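Local coordinates for protein putative SnoaL-like polyketide cyclase (Shewanella denitrificans, PDB 3LZA) that probably acts as a SnoaL-like polyketide cyclase built on the NTF2-like fold, although its substrate and exact reaction remain unidentified, at residues A[39-44]-A[126-131]; A[81-86]-A[111-116]; A[87-92]-A[101-106]; A[105-110]-A[132-137]. All coordinates share one frame; numbering follows the deposited sequence. Where two conformers were deposited one is given.

Interaction 1 of 4, residues A[39-44]-A[126-131]; sequences YDKTAD and VDLMDY
The carboxylate of Asp-40 is gripped at both oxygens: OD2 takes the hydroxyl of Tyr-131, with OH to OD2 at 2.5 Å, and also accepts from a water, while OD1 serves its own turn, residues 42 and 43. The setting is the parallel pairing of strands 37-40 and 122-129 in the curved sheet of an NTF2-like fold, here where both strands end. Asp-40 holds CG anti to its backbone N (chi1 -173°), and the group meets Tyr-131 tip to tip, the phenol coming from above the carboxylate plane. OD1 accepts from Ala-43 N at 2.8 Å, an Asx motif, and from Thr-42 OG1 at 2.7 Å. That hydroxyl is in turn the acceptor for Met-129 N, 2.8 Å from OG1 and nearly straight at 174°, so a side chain takes over where the backbone ladder stops. Between these segments the ladder consists of Asp-127 N to Tyr-39 O (2.9 Å) and Lys-41 N to Asp-127 O (3.0 Å). An alanine in place of Asp-40 would probably leave the Tyr-131 hydroxyl without its mate and the turn at 41-43 without its clasp. Beside Asp-40, Asp-127 turns to Thr-111 OG1 and Gln-125 of the same chain. The second subunit packs against the other side, its Leu-80 on Lys-41 and its Thr-112 on Leu-128. There Lys-41 and Leu-128 run alongside each other, CB of Lys-41 lying 3.8 Å from CD2 of Leu-128.

Interaction 2 of 4, residues A[81-86]-A[111-116]; sequences VVMIGN and TTLKFD
With CG anti to the carbonyl carbon in both Met-83 (chi1 -69°) and Leu-113 (chi1 -57°), and with the Met-83 chain folded over at chi3 (-70°), the terminal methyl of this selenomethionine is carried across to its neighbour's branch. The two residues sit on the antiparallel hairpin of strands 80-93 and 102-115, a central element of the NTF2-like sheet. CE of Met-83 comes to 3.3 Å from CD1 of Leu-113, tighter than ordinary van der Waals contact, as the two side chains cross obliquely; the same methyl lies 3.9 Å from CG2 of Thr-111. Helix 8-21 covers this face, with Ile-17 on Met-83, and Ala-13 and Tyr-16 on Leu-113. Thr-111 points its methyl at this apolar patch, and its OG1 is hydrogen-bonded to both Tyr-87 OH and Asp-127 OD1.

Two hydrogen-bonded pairs, Val-81 with Leu-113 and Met-83 with Thr-111, zip the backbones together; Val-81 N to Leu-113 O is 2.8 Å and Met-83 N to Thr-111 O 2.9 Å. Between them the non-hydrogen-bonded pair Val-82 and Thr-112 faces the other way, where Leu-128 of the second subunit packs on Thr-112. The pair stands side by side, CG2 of Val-82 lying 4.0 Å from CG2 of Thr-112.

Interaction 3 of 4, residues A[87-92]-A[101-106]; sequences YHLRGP and KIIDIA
The far half of the long beta hairpin formed by strands 80-93 and 102-115 shows how a twisted antiparallel ladder sorts its side chains. Leu-89 pairs with Ile-105 and Gly-91 with Ile-103 through two backbone bonds each, for example Ile-103 N to Gly-91 O at 2.8 Å. The side chains of Leu-89, Ile-103 and Ile-105 turn to one face, where helix 131-139 packs on Ile-103 and Ile-105, and CD2 of Leu-89 meets CD1 of Ile-103 at 3.8 Å. The opposite face carries the polar set. Here Asp-104 stands between two nitrogen donors: Arg-90 NH1 donates to its OD2 at 2.9 Å in a salt bridge, approaching on the anti side, and in the deposited conformer described, His-88 NE2 donates to its OD1 at 2.7 Å. OD1 lies almost in the His-88 ring plane, yet the donor comes from above the carboxylate plane, the two planes being 50° apart. Ile-102 sets its CG2 methyl over the centre of one face of the Arg-90 guanidinium, 3.6 Å from CZ, at about a right angle to that extended chain. A methionine in place of Arg-90 would probably leave Asp-104 without its salt bridge partner and the Ile-102 methyl without its flat platform. Because one carboxylate is shared by neighbours two residues apart on the facing strand, its negative charge is likely to be partly offset by Arg-90 while His-88 is held in orientation.

Interaction 4 of 4, residues A[105-110]-A[132-137]; sequences IAIPGV and QTMSDQ
The side-chain amide of Gln-137 reads both polar atoms of one residue on the strand: its OE1 accepts from Ala-106 N at 2.8 Å, and its NE2 donates to Ala-106 O, also at 2.8 Å. The N-H of Ala-106 meets OE1 in the amide plane, on a lone pair, whereas NE2 stands 30° out of the plane of the Ala-106 carbonyl. An extended chain beyond CG carries the amide across from the helix. One turn earlier, the selenomethionine Met-134 sets its SE 3.5 Å from CD1 of Ile-107, in the conformer described, running alongside it, and its CG 3.9 Å from CD1 of Ile-105. Thr-133 adds its CG2, 3.8 Å from CD of Pro-108, the two side chains crossing at about a right angle.

Further out, Asp-130 is the N-cap of the helix, its side chain capping a backbone N, its OD2 also bonded to Thr-133 OG1; His-73 of the second subunit packs on Pro-108. Helix 131-139 runs back along strand 102-115, the short segments at 169° with axes 7.7 Å apart. Gln-137 thus mimics a beta-strand partner, joining the C-terminal helix to strand 102-115 of this NTF2-like sheet, beyond the end of strand 122-129.

From the N terminus, the chain reaches strand 37-40, whose partner in interaction 1 comes only after residue 125, so this contact closes a wide loop embracing most of the sheet. Within that span, interactions 2 and 3 are the two ends of one hairpin: 81-86 with 111-116 encloses 87-92 with 101-106, on opposite sides of the chain's centre. Interaction 4 starts on Ile-105 and Ala-106, where interaction 3 ends, and runs to the helix that follows strand 122-129; its segments alternate with those of interactions 1 and 2, crossing both. Together they tie strands 37-40 and 122-129, the hairpin 80-93/102-115 and the C-terminal helix, while interactions 1, 2 and 4 also meet the second subunit.

Interaction 1 of 4, residues A[39-44]-A[126-131]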
loop_
_atom_site.group_PDB
_atom_site.type_symbol
_atom_site.label_atom_id
_atom_site.label_comp_id
_atom_site.label_asym_id
_atom_site.label_seq_id
_atom_site.Cartn_x
_atom_site.Cartn_y
_atom_site.Cartn_z
ATOM N N TYR A 39 1.295 -12.563 2.301
ATOM C CA TYR A 39 2.054 -11.832 3.269
ATOM C C TYR A 39 1.219 -10.693 3.867
ATOM O O TYR A 39 0.844 -9.769 3.171
ATOM C CB TYR A 39 3.302 -11.249 2.590
ATOM C CG TYR A 39 4.295 -10.481 3.446
ATOM C CD1 TYR A 39 4.482 -10.750 4.802
ATOM C CD2 TYR A 39 5.086 -9.513 2.873
ATOM C CE1 TYR A 39 5.432 -10.065 5.537
ATOM C CE2 TYR A 39 6.011 -8.796 3.611
ATOM C CZ TYR A 39 6.165 -9.068 4.940
ATOM O OH TYR A 39 7.124 -8.402 5.635
ATOM N N ASP A 40 0.983 -10.741 5.170
ATOM C CA ASP A 40 0.424 -9.584 5.840
ATOM C C ASP A 40 1.597 -8.854 6.490
ATOM O O ASP A 40 2.082 -9.289 7.561
ATOM C CB ASP A 40 -0.601 -9.966 6.898
ATOM C CG ASP A 40 -1.301 -8.741 7.479
ATOM O OD1 ASP A 40 -0.595 -7.769 7.827
ATOM O OD2 ASP A 40 -2.539 -8.745 7.564
ATOM N N LYS A 41 2.012 -7.728 5.889
ATOM C CA LYS A 41 3.199 -7.023 6.354
ATOM C C LYS A 41 2.950 -6.398 7.682
ATOM O O LYS A 41 3.835 -6.388 8.531
ATOM C CB LYS A 41 3.655 -5.936 5.366
ATOM C CG LYS A 41 5.058 -5.368 5.713
ATOM C CD LYS A 41 5.506 -4.351 4.673
ATOM C CE LYS A 41 6.911 -3.700 4.907
ATOM N NZ LYS A 41 7.403 -3.057 3.582
ATOM N N THR A 42 1.736 -5.872 7.873
ATOM C CA THR A 42 1.385 -5.287 9.164
ATOM C C THR A 42 1.379 -6.279 10.337
ATOM O O THR A 42 1.774 -5.912 11.458
ATOM C CB THR A 42 0.029 -4.494 9.067
ATOM O OG1 THR A 42 -0.861 -5.102 8.118
ATOM C CG2 THR A 42 0.307 -3.053 8.664
ATOM N N ALA A 43 1.003 -7.541 10.105
ATOM C CA ALA A 43 1.031 -8.596 11.149
ATOM C C ALA A 43 2.328 -9.437 11.142
ATOM O O ALA A 43 2.554 -10.245 12.046
ATOM C CB ALA A 43 -0.140 -9.484 10.970
ATOM N N ASP A 44 3.170 -9.251 10.134
ATOM C CA ASP A 44 4.373 -10.069 9.913
ATOM C C ASP A 44 4.039 -11.556 9.891
ATOM O O ASP A 44 4.658 -12.365 10.572
ATOM C CB ASP A 44 5.423 -9.778 10.982
ATOM C CG ASP A 44 6.790 -10.292 10.614
ATOM O OD1 ASP A 44 7.105 -10.411 9.402
ATOM O OD2 ASP A 44 7.544 -10.587 11.570
ATOM N N VAL A 126 0.296 -8.882 -0.845
ATOM C CA VAL A 126 0.748 -8.145 0.328
ATOM C C VAL A 126 -0.416 -7.334 0.902
ATOM O O VAL A 126 -1.044 -6.529 0.209
ATOM C CB VAL A 126 1.963 -7.237 0.113
ATOM C CG1 VAL A 126 2.406 -6.698 1.519
ATOM C CG2 VAL A 126 3.131 -8.023 -0.536
ATOM N N ASP A 127 -0.714 -7.593 2.175
ATOM C CA ASP A 127 -1.746 -6.856 2.882
ATOM C C ASP A 127 -1.121 -5.901 3.841
ATOM O O ASP A 127 -0.175 -6.251 4.540
ATOM C CB ASP A 127 -2.711 -7.776 3.655
ATOM C CG ASP A 127 -3.709 -8.474 2.790
ATOM O OD1 ASP A 127 -3.818 -8.213 1.549
ATOM O OD2 ASP A 127 -4.391 -9.342 3.367
ATOM N N LEU A 128 -1.651 -4.672 3.873
ATOM C CA LEU A 128 -1.320 -3.708 4.918
ATOM C C LEU A 128 -2.664 -3.332 5.573
ATOM O O LEU A 128 -3.491 -2.686 4.954
ATOM C CB LEU A 128 -0.626 -2.458 4.324
ATOM C CG LEU A 128 0.742 -2.593 3.635
ATOM C CD1 LEU A 128 1.024 -1.449 2.663
ATOM C CD2 LEU A 128 1.821 -2.663 4.707
HETATM N N MSE A 129 -2.904 -3.765 6.820
HETATM C CA MSE A 129 -4.200 -3.633 7.449
HETATM C C MSE A 129 -4.113 -2.706 8.630
HETATM O O MSE A 129 -3.122 -2.720 9.381
HETATM C CB MSE A 129 -4.725 -4.988 7.913
HETATM C CG MSE A 129 -4.801 -6.061 6.870
HETATM SE SE MSE A 129 -6.295 -5.676 5.668
HETATM C CE MSE A 129 -7.674 -5.699 6.933
ATOM N N ASP A 130 -5.152 -1.884 8.817
ATOM C CA ASP A 130 -5.217 -0.969 9.956
ATOM C C ASP A 130 -5.771 -1.696 11.207
ATOM O O ASP A 130 -6.952 -1.583 11.555
ATOM C CB ASP A 130 -6.049 0.261 9.583
ATOM C CG ASP A 130 -6.177 1.288 10.671
ATOM O OD1 ASP A 130 -5.572 1.189 11.768
ATOM O OD2 ASP A 130 -6.961 2.235 10.431
ATOM N N TYR A 131 -4.901 -2.464 11.846
ATOM C CA TYR A 131 -5.293 -3.256 13.030
ATOM C C TYR A 131 -5.622 -2.426 14.265
ATOM O O TYR A 131 -6.435 -2.874 15.092
ATOM C CB TYR A 131 -4.240 -4.318 13.360
ATOM C CG TYR A 131 -4.148 -5.406 12.358
ATOM C CD1 TYR A 131 -5.239 -6.245 12.125
ATOM C CD2 TYR A 131 -2.974 -5.613 11.615
ATOM C CE1 TYR A 131 -5.192 -7.253 11.186
ATOM C CE2 TYR A 131 -2.914 -6.631 10.656
ATOM C CZ TYR A 131 -4.024 -7.458 10.478
ATOM O OH TYR A 131 -4.021 -8.467 9.574
HETATM O O HOH W 1 -4.312 -10.032 5.694
#

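Interaction 2 of 4, residues A[81-86]-A[111-116]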
loop_
_atom_site.group_PDB
_atom_site.type_symbol
_atom_site.label_atom_id
_atom_site.label_comp_id
_atom_site.label_asym_id
_atom_site.label_seq_id
_atom_site.Cartn_x
_atom_site.Cartn_y
_atom_site.Cartn_z
ATOM N N VAL A 81 -0.983 -5.153 -9.017
ATOM C CA VAL A 81 -2.257 -4.504 -8.929
ATOM C C VAL A 81 -2.378 -3.998 -7.505
ATOM O O VAL A 81 -2.052 -4.700 -6.549
ATOM C CB VAL A 81 -3.464 -5.451 -9.325
ATOM C CG1 VAL A 81 -4.829 -4.706 -9.228
ATOM C CG2 VAL A 81 -3.307 -5.992 -10.757
ATOM N N VAL A 82 -2.850 -2.761 -7.361
ATOM C CA VAL A 82 -2.951 -2.145 -6.021
ATOM C C VAL A 82 -4.396 -1.772 -5.741
ATOM O O VAL A 82 -5.041 -1.129 -6.563
ATOM C CB VAL A 82 -2.065 -0.832 -5.926
ATOM C CG1 VAL A 82 -2.163 -0.182 -4.531
ATOM C CG2 VAL A 82 -0.638 -1.143 -6.231
HETATM N N MSE A 83 -4.880 -2.126 -4.562
HETATM C CA MSE A 83 -6.275 -1.924 -4.213
HETATM C C MSE A 83 -6.387 -1.270 -2.838
HETATM O O MSE A 83 -5.829 -1.758 -1.884
HETATM C CB MSE A 83 -6.967 -3.305 -4.234
HETATM C CG MSE A 83 -7.077 -3.854 -5.621
HETATM SE SE MSE A 83 -7.642 -5.696 -5.606
HETATM C CE MSE A 83 -6.075 -6.417 -4.900
ATOM N N ILE A 84 -7.047 -0.108 -2.783
ATOM C CA ILE A 84 -7.230 0.676 -1.563
ATOM C C ILE A 84 -8.690 0.623 -1.149
ATOM O O ILE A 84 -9.572 0.821 -1.965
ATOM C CB ILE A 84 -6.850 2.162 -1.785
ATOM C CG1 ILE A 84 -5.402 2.288 -2.263
ATOM C CG2 ILE A 84 -7.107 3.003 -0.509
ATOM C CD1 ILE A 84 -5.143 3.506 -3.053
ATOM N N GLY A 85 -8.947 0.319 0.120
ATOM C CA GLY A 85 -10.305 0.274 0.595
ATOM C C GLY A 85 -10.460 -0.144 2.038
ATOM O O GLY A 85 -9.657 0.211 2.897
ATOM N N ASN A 86 -11.539 -0.872 2.296
ATOM C CA ASN A 86 -11.777 -1.447 3.609
ATOM C C ASN A 86 -12.398 -2.840 3.511
ATOM O O ASN A 86 -13.206 -3.152 2.609
ATOM C CB ASN A 86 -12.566 -0.509 4.527
ATOM C CG ASN A 86 -14.025 -0.497 4.243
ATOM O OD1 ASN A 86 -14.774 -1.430 4.638
ATOM N ND2 ASN A 86 -14.480 0.567 3.593
ATOM N N THR A 111 -4.177 -3.690 -0.280
ATOM C CA THR A 111 -3.767 -5.023 -0.754
ATOM C C THR A 111 -3.078 -4.888 -2.130
ATOM O O THR A 111 -3.642 -4.270 -3.058
ATOM C CB THR A 111 -5.047 -5.990 -0.792
ATOM O OG1 THR A 111 -5.496 -6.165 0.557
ATOM C CG2 THR A 111 -4.718 -7.360 -1.390
ATOM N N THR A 112 -1.877 -5.466 -2.296
ATOM C CA THR A 112 -1.286 -5.639 -3.630
ATOM C C THR A 112 -1.299 -7.108 -4.033
ATOM O O THR A 112 -1.140 -7.987 -3.186
ATOM C CB THR A 112 0.182 -5.071 -3.721
ATOM O OG1 THR A 112 1.082 -5.872 -2.952
ATOM C CG2 THR A 112 0.205 -3.624 -3.176
ATOM N N LEU A 113 -1.535 -7.349 -5.322
ATOM C CA LEU A 113 -1.460 -8.637 -5.930
ATOM C C LEU A 113 -0.486 -8.559 -7.097
ATOM O O LEU A 113 -0.577 -7.672 -7.926
ATOM C CB LEU A 113 -2.862 -9.107 -6.368
ATOM C CG LEU A 113 -3.955 -9.190 -5.296
ATOM C CD1 LEU A 113 -5.333 -9.470 -5.939
ATOM C CD2 LEU A 113 -3.660 -10.269 -4.239
ATOM N N LYS A 114 0.471 -9.475 -7.133
ATOM C CA LYS A 114 1.372 -9.589 -8.242
ATOM C C LYS A 114 1.223 -10.963 -8.868
ATOM O O LYS A 114 1.551 -11.977 -8.231
ATOM C CB LYS A 114 2.823 -9.334 -7.795
ATOM C CG LYS A 114 3.838 -9.502 -8.944
ATOM C CD LYS A 114 5.228 -9.083 -8.538
ATOM C CE LYS A 114 5.808 -9.962 -7.465
ATOM N NZ LYS A 114 7.269 -9.650 -7.264
ATOM N N PHE A 115 0.745 -10.985 -10.114
ATOM C CA PHE A 115 0.551 -12.208 -10.874
ATOM C C PHE A 115 1.704 -12.434 -11.829
ATOM O O PHE A 115 2.387 -11.487 -12.208
ATOM C CB PHE A 115 -0.757 -12.122 -11.674
ATOM C CG PHE A 115 -1.961 -11.951 -10.814
ATOM C CD1 PHE A 115 -2.596 -13.058 -10.248
ATOM C CD2 PHE A 115 -2.438 -10.687 -10.526
ATOM C CE1 PHE A 115 -3.693 -12.896 -9.411
ATOM C CE2 PHE A 115 -3.542 -10.523 -9.685
ATOM C CZ PHE A 115 -4.165 -11.625 -9.133
ATOM N N ASP A 116 1.965 -13.694 -12.151
ATOM C CA ASP A 116 2.888 -14.036 -13.208
ATOM C C ASP A 116 2.086 -13.867 -14.509
ATOM O O ASP A 116 1.061 -14.537 -14.684
ATOM C CB ASP A 116 3.401 -15.472 -12.981
ATOM C CG ASP A 116 4.244 -16.001 -14.134
ATOM O OD1 ASP A 116 4.158 -15.480 -15.257
ATOM O OD2 ASP A 116 4.991 -16.982 -13.918
#

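Interaction 3 of 4, residues A[87-92]-A[101-106]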
loop_
_atom_site.group_PDB
_atom_site.type_symbol
_atom_site.label_atom_id
_atom_site.label_comp_id
_atom_site.label_asym_id
_atom_site.label_seq_id
_atom_site.Cartn_x
_atom_site.Cartn_y
_atom_site.Cartn_z
ATOM N N TYR A 87 -11.986 -3.676 4.438
ATOM C CA TYR A 87 -12.536 -5.000 4.562
ATOM C C TYR A 87 -13.624 -4.988 5.637
ATOM O O TYR A 87 -13.368 -4.613 6.789
ATOM C CB TYR A 87 -11.406 -5.938 4.986
ATOM C CG TYR A 87 -10.477 -6.339 3.864
ATOM C CD1 TYR A 87 -9.362 -5.560 3.535
ATOM C CD2 TYR A 87 -10.673 -7.541 3.163
ATOM C CE1 TYR A 87 -8.501 -5.951 2.514
ATOM C CE2 TYR A 87 -9.800 -7.928 2.121
ATOM C CZ TYR A 87 -8.704 -7.138 1.836
ATOM O OH TYR A 87 -7.833 -7.527 0.835
ATOM N N HIS A 88 -14.840 -5.411 5.305
ATOM C CA HIS A 88 -15.827 -5.595 6.371
ATOM C C HIS A 88 -16.006 -7.088 6.653
ATOM O O HIS A 88 -15.989 -7.946 5.747
ATOM C CB HIS A 88 -17.138 -4.924 6.017
ATOM C CG HIS A 88 -18.254 -5.337 6.905
ATOM N ND1 HIS A 88 -19.023 -6.451 6.655
ATOM C CD2 HIS A 88 -18.651 -4.862 8.107
ATOM C CE1 HIS A 88 -19.893 -6.606 7.636
ATOM N NE2 HIS A 88 -19.692 -5.646 8.518
ATOM N N LEU A 89 -16.082 -7.426 7.935
ATOM C CA LEU A 89 -16.261 -8.785 8.350
ATOM C C LEU A 89 -17.354 -8.838 9.436
ATOM O O LEU A 89 -17.385 -8.017 10.399
ATOM C CB LEU A 89 -14.942 -9.417 8.809
ATOM C CG LEU A 89 -15.045 -10.913 9.082
ATOM C CD1 LEU A 89 -13.687 -11.603 8.827
ATOM C CD2 LEU A 89 -15.597 -11.238 10.516
ATOM N N ARG A 90 -18.293 -9.764 9.263
ATOM C CA ARG A 90 -19.303 -10.035 10.299
ATOM C C ARG A 90 -19.319 -11.503 10.621
ATOM O O ARG A 90 -19.421 -12.317 9.728
ATOM C CB ARG A 90 -20.684 -9.599 9.860
ATOM C CG ARG A 90 -21.773 -9.732 10.964
ATOM C CD ARG A 90 -23.155 -9.321 10.459
ATOM N NE ARG A 90 -24.157 -9.438 11.526
ATOM C CZ ARG A 90 -24.265 -8.628 12.579
ATOM N NH1 ARG A 90 -23.457 -7.589 12.752
ATOM N NH2 ARG A 90 -25.210 -8.848 13.473
ATOM N N GLY A 91 -19.167 -11.857 11.905
ATOM C CA GLY A 91 -19.162 -13.252 12.271
ATOM C C GLY A 91 -19.049 -13.548 13.762
ATOM O O GLY A 91 -18.861 -12.641 14.574
ATOM N N PRO A 92 -19.169 -14.829 14.125
ATOM C CA PRO A 92 -18.904 -15.221 15.518
ATOM C C PRO A 92 -17.560 -14.681 15.992
ATOM O O PRO A 92 -16.576 -14.636 15.215
ATOM C CB PRO A 92 -18.922 -16.745 15.456
ATOM C CG PRO A 92 -19.805 -17.038 14.285
ATOM C CD PRO A 92 -19.497 -15.996 13.296
ATOM N N LYS A 101 -20.868 -13.638 20.902
ATOM C CA LYS A 101 -21.261 -12.413 20.198
ATOM C C LYS A 101 -20.949 -12.535 18.715
ATOM O O LYS A 101 -20.052 -13.266 18.329
ATOM C CB LYS A 101 -20.492 -11.193 20.729
ATOM C CG LYS A 101 -20.718 -10.843 22.193
ATOM C CD LYS A 101 -19.727 -9.754 22.653
ATOM C CE LYS A 101 -20.130 -9.154 24.017
ATOM N NZ LYS A 101 -18.946 -8.645 24.786
ATOM N N ILE A 102 -21.718 -11.810 17.904
ATOM C CA ILE A 102 -21.462 -11.642 16.504
ATOM C C ILE A 102 -20.774 -10.272 16.394
ATOM O O ILE A 102 -21.367 -9.232 16.738
ATOM C CB ILE A 102 -22.774 -11.630 15.686
ATOM C CG1 ILE A 102 -23.569 -12.920 15.930
ATOM C CG2 ILE A 102 -22.466 -11.366 14.173
ATOM C CD1 ILE A 102 -22.841 -14.174 15.288
ATOM N N ILE A 103 -19.525 -10.270 15.957
ATOM C CA ILE A 103 -18.773 -9.023 15.841
ATOM C C ILE A 103 -18.977 -8.458 14.459
ATOM O O ILE A 103 -19.353 -9.183 13.547
ATOM C CB ILE A 103 -17.267 -9.140 16.217
ATOM C CG1 ILE A 103 -16.527 -10.203 15.445
ATOM C CG2 ILE A 103 -17.124 -9.462 17.705
ATOM C CD1 ILE A 103 -16.132 -9.802 14.019
ATOM N N ASP A 104 -18.757 -7.162 14.323
ATOM C CA ASP A 104 -18.887 -6.500 13.024
ATOM C C ASP A 104 -17.789 -5.425 12.922
ATOM O O ASP A 104 -17.762 -4.480 13.724
ATOM C CB ASP A 104 -20.308 -5.874 12.959
ATOM C CG ASP A 104 -20.772 -5.563 11.502
ATOM O OD1 ASP A 104 -20.299 -4.568 10.916
ATOM O OD2 ASP A 104 -21.664 -6.258 10.964
ATOM N N ILE A 105 -16.911 -5.537 11.939
ATOM C CA ILE A 105 -15.741 -4.652 11.861
ATOM C C ILE A 105 -15.527 -4.179 10.428
ATOM O O ILE A 105 -15.936 -4.852 9.479
ATOM C CB ILE A 105 -14.452 -5.325 12.392
ATOM C CG1 ILE A 105 -14.208 -6.667 11.690
ATOM C CG2 ILE A 105 -14.515 -5.441 13.923
ATOM C CD1 ILE A 105 -13.042 -7.552 12.233
ATOM N N ALA A 106 -14.937 -2.987 10.285
ATOM C CA ALA A 106 -14.676 -2.388 8.969
ATOM C C ALA A 106 -13.257 -1.888 9.088
ATOM O O ALA A 106 -13.034 -0.901 9.787
ATOM C CB ALA A 106 -15.631 -1.234 8.671
HETATM O O HOH W 2 -24.107 -8.184 16.216
#

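Interaction 4 of 4, residues A[105-110]-A[132-137]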
loop_
_atom_site.group_PDB
_atom_site.type_symbol
_atom_site.label_atom_id
_atom_site.label_comp_id
_atom_site.label_asym_id
_atom_site.label_seq_id
_atom_site.Cartn_x
_atom_site.Cartn_y
_atom_site.Cartn_z
ATOM N N ILE A 105 -16.911 -5.537 11.939
ATOM C CA ILE A 105 -15.741 -4.652 11.861
ATOM C C ILE A 105 -15.527 -4.179 10.428
ATOM O O ILE A 105 -15.936 -4.852 9.479
ATOM C CB ILE A 105 -14.452 -5.325 12.392
ATOM C CG1 ILE A 105 -14.208 -6.667 11.690
ATOM C CG2 ILE A 105 -14.515 -5.441 13.923
ATOM C CD1 ILE A 105 -13.042 -7.552 12.233
ATOM N N ALA A 106 -14.937 -2.987 10.285
ATOM C CA ALA A 106 -14.676 -2.388 8.969
ATOM C C ALA A 106 -13.257 -1.888 9.088
ATOM O O ALA A 106 -13.034 -0.901 9.787
ATOM C CB ALA A 106 -15.631 -1.234 8.671
ATOM N N ILE A 107 -12.335 -2.607 8.425
ATOM C CA ILE A 107 -10.881 -2.442 8.560
ATOM C C ILE A 107 -10.268 -1.766 7.331
ATOM O O ILE A 107 -10.240 -2.369 6.264
ATOM C CB ILE A 107 -10.178 -3.838 8.705
ATOM C CG1 ILE A 107 -10.888 -4.747 9.710
ATOM C CG2 ILE A 107 -8.706 -3.680 9.138
ATOM C CD1 ILE A 107 -10.134 -6.026 9.968
ATOM N N PRO A 108 -9.734 -0.535 7.473
ATOM C CA PRO A 108 -9.036 0.042 6.312
ATOM C C PRO A 108 -7.862 -0.819 5.918
ATOM O O PRO A 108 -7.165 -1.335 6.777
ATOM C CB PRO A 108 -8.492 1.343 6.874
ATOM C CG PRO A 108 -9.562 1.737 7.870
ATOM C CD PRO A 108 -9.926 0.459 8.532
ATOM N N GLY A 109 -7.601 -0.954 4.640
ATOM C CA GLY A 109 -6.446 -1.678 4.271
ATOM C C GLY A 109 -6.036 -1.405 2.832
ATOM O O GLY A 109 -6.802 -0.840 2.027
ATOM N N VAL A 110 -4.793 -1.733 2.564
ATOM C CA VAL A 110 -4.242 -1.728 1.171
ATOM C C VAL A 110 -3.727 -3.130 0.842
ATOM O O VAL A 110 -2.940 -3.664 1.595
ATOM C CB VAL A 110 -3.122 -0.661 1.009
ATOM C CG1 VAL A 110 -2.515 -0.669 -0.372
ATOM C CG2 VAL A 110 -3.719 0.742 1.249
ATOM N N GLN A 132 -5.085 -1.219 14.403
ATOM C CA GLN A 132 -5.554 -0.363 15.505
ATOM C C GLN A 132 -7.043 0.007 15.369
ATOM O O GLN A 132 -7.769 0.020 16.374
ATOM C CB GLN A 132 -4.690 0.901 15.711
ATOM C CG GLN A 132 -4.995 1.651 17.007
ATOM C CD GLN A 132 -4.702 0.823 18.259
ATOM O OE1 GLN A 132 -3.597 0.325 18.432
ATOM N NE2 GLN A 132 -5.702 0.637 19.095
ATOM N N THR A 133 -7.505 0.305 14.143
ATOM C CA THR A 133 -8.928 0.627 13.929
ATOM C C THR A 133 -9.767 -0.619 14.293
ATOM O O THR A 133 -10.808 -0.514 14.953
ATOM C CB THR A 133 -9.178 1.118 12.460
ATOM O OG1 THR A 133 -8.556 2.398 12.286
ATOM C CG2 THR A 133 -10.643 1.279 12.174
HETATM N N MSE A 134 -9.269 -1.807 13.959
HETATM C CA MSE A 134 -9.988 -3.052 14.297
HETATM C C MSE A 134 -10.097 -3.216 15.807
HETATM O O MSE A 134 -11.166 -3.530 16.327
HETATM C CB MSE A 134 -9.274 -4.292 13.725
HETATM C CG MSE A 134 -10.088 -5.583 13.861
HETATM SE SE MSE A 134 -9.063 -7.055 13.174
HETATM C CE MSE A 134 -8.132 -7.300 14.754
ATOM N N SER A 135 -8.981 -3.019 16.494
ATOM C CA SER A 135 -8.934 -3.115 17.941
ATOM C C SER A 135 -9.891 -2.134 18.577
ATOM O O SER A 135 -10.606 -2.512 19.493
ATOM C CB SER A 135 -7.529 -2.836 18.474
ATOM O OG SER A 135 -7.486 -3.087 19.870
ATOM N N ASP A 136 -9.884 -0.879 18.111
ATOM C CA ASP A 136 -10.784 0.147 18.647
ATOM C C ASP A 136 -12.262 -0.289 18.529
ATOM O O ASP A 136 -13.070 -0.092 19.440
ATOM C CB ASP A 136 -10.617 1.484 17.894
ATOM C CG ASP A 136 -9.271 2.189 18.162
ATOM O OD1 ASP A 136 -8.599 1.937 19.196
ATOM O OD2 ASP A 136 -8.905 3.036 17.331
ATOM N N GLN A 137 -12.629 -0.778 17.367
ATOM C CA GLN A 137 -13.996 -1.266 17.125
ATOM C C GLN A 137 -14.363 -2.457 18.021
ATOM O O GLN A 137 -15.431 -2.470 18.661
ATOM C CB GLN A 137 -14.189 -1.632 15.634
ATOM C CG GLN A 137 -14.315 -0.457 14.649
ATOM C CD GLN A 137 -14.270 -0.885 13.210
ATOM O OE1 GLN A 137 -14.707 -1.975 12.876
ATOM N NE2 GLN A 137 -13.734 -0.020 12.318
#